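Local coordinates for putative diguanylate cyclase (GGDEF) with PAS/PAC domain (PDB 3LIF), which probably makes cyclic di-GMP from two GTP through its GGDEF domain, this chain being the extracellular double PDC (dCache-like) sensor domain of that membrane protein, at residues 20-32 with 149-163. Numbering follows the deposited sequence.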
# COMPACT_ATOMS: atom_id res chain seq x y z
N LEU A 20 9.31 -16.65 -2.23
CA LEU A 20 8.31 -16.08 -1.37
C LEU A 20 8.10 -14.54 -1.67
O LEU A 20 6.96 -14.05 -1.82
CB LEU A 20 8.71 -16.36 0.07
CG LEU A 20 7.67 -15.81 1.01
CD1 LEU A 20 6.28 -16.09 0.45
CD2 LEU A 20 7.90 -16.38 2.41
N SER A 21 9.21 -13.83 -1.79
CA SER A 21 9.23 -12.46 -2.24
C SER A 21 8.44 -12.33 -3.57
O SER A 21 7.64 -11.39 -3.76
CB SER A 21 10.67 -11.96 -2.38
OG SER A 21 11.16 -12.12 -3.70
N HIS A 22 8.64 -13.26 -4.48
CA HIS A 22 7.85 -13.21 -5.69
C HIS A 22 6.35 -13.34 -5.42
O HIS A 22 5.53 -12.60 -5.95
CB HIS A 22 8.32 -14.29 -6.62
CG HIS A 22 7.73 -14.19 -7.99
ND1 HIS A 22 8.43 -13.67 -9.07
CD2 HIS A 22 6.52 -14.57 -8.46
CE1 HIS A 22 7.66 -13.72 -10.14
NE2 HIS A 22 6.49 -14.25 -9.80
N SER A 23 5.96 -14.26 -4.56
CA SER A 23 4.55 -14.34 -4.23
C SER A 23 4.01 -13.07 -3.55
O SER A 23 2.95 -12.60 -3.88
CB SER A 23 4.31 -15.50 -3.29
OG SER A 23 4.44 -16.67 -4.00
N LEU A 24 4.75 -12.57 -2.56
CA LEU A 24 4.36 -11.35 -1.87
C LEU A 24 4.23 -10.18 -2.88
O LEU A 24 3.30 -9.42 -2.79
CB LEU A 24 5.33 -11.06 -0.72
CG LEU A 24 5.42 -12.12 0.39
CD1 LEU A 24 6.53 -11.86 1.42
CD2 LEU A 24 4.14 -12.29 1.15
N ALA A 25 5.13 -10.06 -3.84
CA ALA A 25 5.09 -8.95 -4.78
C ALA A 25 3.81 -9.02 -5.64
O ALA A 25 3.14 -8.02 -5.90
CB ALA A 25 6.30 -8.97 -5.65
N GLU A 26 3.47 -10.23 -6.05
CA GLU A 26 2.25 -10.40 -6.83
C GLU A 26 1.01 -10.15 -6.05
O GLU A 26 0.05 -9.58 -6.54
CB GLU A 26 2.17 -11.79 -7.41
CG GLU A 26 3.14 -11.94 -8.52
CD GLU A 26 2.76 -13.10 -9.36
OE1 GLU A 26 2.49 -12.89 -10.57
OE2 GLU A 26 2.68 -14.24 -8.79
N HIS A 27 1.00 -10.64 -4.85
CA HIS A 27 -0.13 -10.32 -4.03
C HIS A 27 -0.34 -8.78 -3.99
O HIS A 27 -1.50 -8.31 -4.00
CB HIS A 27 0.15 -10.82 -2.66
CG HIS A 27 -0.92 -10.52 -1.71
ND1 HIS A 27 -0.87 -9.43 -0.87
CD2 HIS A 27 -2.06 -11.18 -1.40
CE1 HIS A 27 -1.94 -9.43 -0.08
NE2 HIS A 27 -2.67 -10.49 -0.39
N ALA A 28 0.76 -8.01 -3.94
CA ALA A 28 0.62 -6.57 -3.83
C ALA A 28 0.06 -6.15 -5.15
O ALA A 28 -1.00 -5.51 -5.22
CB ALA A 28 1.93 -5.88 -3.56
N THR A 29 0.73 -6.55 -6.22
CA THR A 29 0.23 -6.17 -7.52
C THR A 29 -1.26 -6.48 -7.65
O THR A 29 -2.05 -5.62 -8.01
CB THR A 29 0.98 -6.78 -8.68
OG1 THR A 29 2.35 -6.35 -8.67
CG2 THR A 29 0.32 -6.31 -9.96
N HIS A 30 -1.67 -7.68 -7.32
CA HIS A 30 -3.06 -8.06 -7.54
C HIS A 30 -3.97 -7.21 -6.64
O HIS A 30 -5.05 -6.79 -7.08
CB HIS A 30 -3.34 -9.57 -7.29
CG HIS A 30 -2.70 -10.51 -8.29
ND1 HIS A 30 -2.47 -10.17 -9.60
CD2 HIS A 30 -2.26 -11.78 -8.14
CE1 HIS A 30 -1.89 -11.18 -10.22
NE2 HIS A 30 -1.76 -12.18 -9.36
N THR A 31 -3.55 -6.97 -5.39
CA THR A 31 -4.39 -6.19 -4.47
C THR A 31 -4.60 -4.74 -4.93
O THR A 31 -5.72 -4.25 -5.00
CB THR A 31 -3.80 -6.14 -3.11
OG1 THR A 31 -3.60 -7.47 -2.63
CG2 THR A 31 -4.71 -5.37 -2.19
N PHE A 32 -3.52 -4.05 -5.26
CA PHE A 32 -3.70 -2.71 -5.83
C PHE A 32 -4.49 -2.71 -7.13
O PHE A 32 -5.33 -1.83 -7.33
CB PHE A 32 -2.37 -1.95 -5.92
CG PHE A 32 -1.90 -1.49 -4.58
CD1 PHE A 32 -1.19 -2.34 -3.74
CD2 PHE A 32 -2.24 -0.22 -4.09
CE1 PHE A 32 -0.80 -1.93 -2.47
CE2 PHE A 32 -1.81 0.19 -2.84
CZ PHE A 32 -1.13 -0.67 -2.02
N ILE A 149 -6.25 2.56 2.11
CA ILE A 149 -5.78 1.19 2.01
C ILE A 149 -6.00 0.53 3.34
O ILE A 149 -5.57 1.09 4.32
CB ILE A 149 -4.32 1.17 1.63
CG1 ILE A 149 -4.22 1.47 0.14
CG2 ILE A 149 -3.69 -0.20 1.95
CD1 ILE A 149 -2.86 2.02 -0.24
N GLU A 150 -6.65 -0.63 3.39
CA GLU A 150 -6.82 -1.33 4.68
C GLU A 150 -5.52 -2.08 5.06
O GLU A 150 -5.21 -3.18 4.51
CB GLU A 150 -7.97 -2.33 4.63
CG GLU A 150 -8.13 -3.10 5.92
CD GLU A 150 -9.05 -2.36 6.88
OE1 GLU A 150 -10.26 -2.19 6.59
OE2 GLU A 150 -8.57 -1.94 7.96
N SER A 151 -4.72 -1.54 5.95
CA SER A 151 -3.45 -2.19 6.13
C SER A 151 -3.56 -3.60 6.76
O SER A 151 -2.76 -4.49 6.45
CB SER A 151 -2.45 -1.29 6.85
OG SER A 151 -2.95 -0.99 8.14
N GLU A 152 -4.59 -3.81 7.58
CA GLU A 152 -4.89 -5.12 8.18
C GLU A 152 -5.07 -6.22 7.09
O GLU A 152 -4.73 -7.40 7.27
CB GLU A 152 -6.13 -5.01 9.06
CG GLU A 152 -6.56 -6.27 9.79
CD GLU A 152 -7.56 -5.94 10.92
OE1 GLU A 152 -7.41 -4.87 11.58
OE2 GLU A 152 -8.52 -6.72 11.13
N TYR A 153 -5.55 -5.84 5.93
CA TYR A 153 -5.63 -6.83 4.94
C TYR A 153 -4.26 -7.43 4.67
O TYR A 153 -4.14 -8.64 4.45
CB TYR A 153 -6.12 -6.22 3.66
CG TYR A 153 -6.25 -7.16 2.54
CD1 TYR A 153 -7.27 -8.13 2.55
CD2 TYR A 153 -5.40 -7.07 1.44
CE1 TYR A 153 -7.43 -8.98 1.47
CE2 TYR A 153 -5.54 -7.92 0.34
CZ TYR A 153 -6.57 -8.86 0.38
OH TYR A 153 -6.71 -9.70 -0.64
N PHE A 154 -3.21 -6.60 4.62
CA PHE A 154 -1.90 -7.12 4.29
C PHE A 154 -1.28 -7.87 5.50
O PHE A 154 -0.71 -8.97 5.36
CB PHE A 154 -0.96 -6.01 3.84
CG PHE A 154 -1.22 -5.53 2.45
CD1 PHE A 154 -0.69 -6.20 1.36
CD2 PHE A 154 -1.93 -4.35 2.25
CE1 PHE A 154 -0.91 -5.75 0.08
CE2 PHE A 154 -2.16 -3.87 0.95
CZ PHE A 154 -1.64 -4.58 -0.14
N SER A 155 -1.38 -7.30 6.68
CA SER A 155 -0.72 -7.95 7.78
C SER A 155 -1.35 -9.32 8.03
O SER A 155 -0.70 -10.25 8.47
CB SER A 155 -0.76 -7.07 9.04
OG SER A 155 -2.05 -6.55 9.25
N THR A 156 -2.62 -9.47 7.73
CA THR A 156 -3.31 -10.71 8.00
C THR A 156 -2.86 -11.77 7.04
O THR A 156 -2.66 -12.90 7.40
CB THR A 156 -4.79 -10.42 7.86
OG1 THR A 156 -5.19 -9.79 9.07
CG2 THR A 156 -5.66 -11.66 7.52
N PHE A 157 -2.70 -11.40 5.79
CA PHE A 157 -2.11 -12.28 4.84
C PHE A 157 -0.69 -12.60 5.31
O PHE A 157 -0.24 -13.75 5.17
CB PHE A 157 -2.04 -11.55 3.50
CG PHE A 157 -1.43 -12.36 2.40
CD1 PHE A 157 -1.88 -13.64 2.13
CD2 PHE A 157 -0.42 -11.84 1.62
CE1 PHE A 157 -1.31 -14.39 1.09
CE2 PHE A 157 0.16 -12.57 0.60
CZ PHE A 157 -0.29 -13.85 0.33
N TYR A 158 0.02 -11.60 5.86
CA TYR A 158 1.46 -11.80 6.05
C TYR A 158 1.67 -12.77 7.17
O TYR A 158 2.62 -13.57 7.14
CB TYR A 158 2.28 -10.51 6.27
CG TYR A 158 2.37 -9.62 5.07
CD1 TYR A 158 2.19 -10.13 3.78
CD2 TYR A 158 2.59 -8.26 5.21
CE1 TYR A 158 2.25 -9.30 2.66
CE2 TYR A 158 2.65 -7.41 4.12
CZ TYR A 158 2.48 -7.93 2.84
OH TYR A 158 2.55 -7.08 1.76
N LYS A 159 0.77 -12.76 8.13
CA LYS A 159 0.93 -13.71 9.21
C LYS A 159 0.64 -15.18 8.85
O LYS A 159 0.95 -16.07 9.62
CB LYS A 159 0.19 -13.27 10.46
CG LYS A 159 -1.25 -13.56 10.46
CD LYS A 159 -1.83 -13.03 11.77
CE LYS A 159 -1.52 -14.00 12.93
NZ LYS A 159 -2.12 -13.42 14.14
N THR A 160 0.10 -15.45 7.66
CA THR A 160 -0.10 -16.83 7.29
C THR A 160 1.22 -17.55 6.94
O THR A 160 1.18 -18.63 6.36
CB THR A 160 -1.01 -16.99 6.05
OG1 THR A 160 -0.30 -16.56 4.88
CG2 THR A 160 -2.31 -16.24 6.18
N PHE A 161 2.38 -16.98 7.21
CA PHE A 161 3.58 -17.58 6.64
C PHE A 161 4.51 -18.06 7.69
O PHE A 161 4.93 -17.28 8.53
CB PHE A 161 4.32 -16.61 5.74
CG PHE A 161 3.71 -16.46 4.39
CD1 PHE A 161 3.96 -17.40 3.41
CD2 PHE A 161 2.88 -15.38 4.10
CE1 PHE A 161 3.40 -17.28 2.14
CE2 PHE A 161 2.32 -15.25 2.84
CZ PHE A 161 2.57 -16.22 1.84
N ASP A 162 4.89 -19.32 7.61
CA ASP A 162 5.80 -19.82 8.63
C ASP A 162 7.28 -19.46 8.41
O ASP A 162 7.97 -20.01 7.54
CB ASP A 162 5.62 -21.32 8.87
CG ASP A 162 6.03 -21.69 10.29
OD1 ASP A 162 6.38 -20.74 11.05
OD2 ASP A 162 6.04 -22.90 10.63
N LEU A 163 7.77 -18.54 9.23
CA LEU A 163 9.08 -17.96 8.98
C LEU A 163 10.05 -18.09 10.12
O LEU A 163 11.11 -17.43 10.14
CB LEU A 163 8.90 -16.47 8.73
CG LEU A 163 8.91 -15.89 7.32
CD1 LEU A 163 9.39 -16.91 6.28
CD2 LEU A 163 7.51 -15.49 7.06
O HOH W 1 1.60 -8.39 -0.60
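His27 and Phe157 meet face to face: the two rings form an offset stack, centroids 3.8 Å apart and planes at 14°, with Phe157 CD2 over the centre of the imidazole. Each side chain leaves its helix with CG anti to the backbone N (chi1 178° for His27, 179° for Phe157). Phe154 is the bump of the short helix 151-158, a knob in the hollow made by His27, Ala28, Thr31 and Phe32. Small Ala28 leaves room for its ring, whose CZ lies 3.8 Å from Thr31 CG2, while Phe154 CD1 stands at the imidazole edge. The Thr31 hydroxyl suits a helix because it bends back to the carbonyl one turn earlier, donating to His27 O (OG1 to O 2.6 Å), and leaves the methyl to the knob. At one end Leu24 CD2 fits among Phe157, Tyr158 and Phe161, 3.8 Å from Tyr158 CE1, and Leu20 CD1 packs against Phe161; at the other, Ile149 CD1 meets the edge of the Phe32 ring. An alanine in place of His27 would probably leave one face of Phe157 without its stacking partner and open one wall of the Phe154 hollow. Beneath, strands 168-173 and 178-182 of the second five-stranded sheet receive Phe154 and Tyr158, so the segment joining the two antiparallel sheets is held between long helix 5-47 and the second sheet. One water links Leu24 O, His27 ND1 (2.7 Å) and Tyr158 OH, giving these polar atoms a common partner beside the rings; ring stacking and apolar packing hold the contact, with this water as its polar bridge.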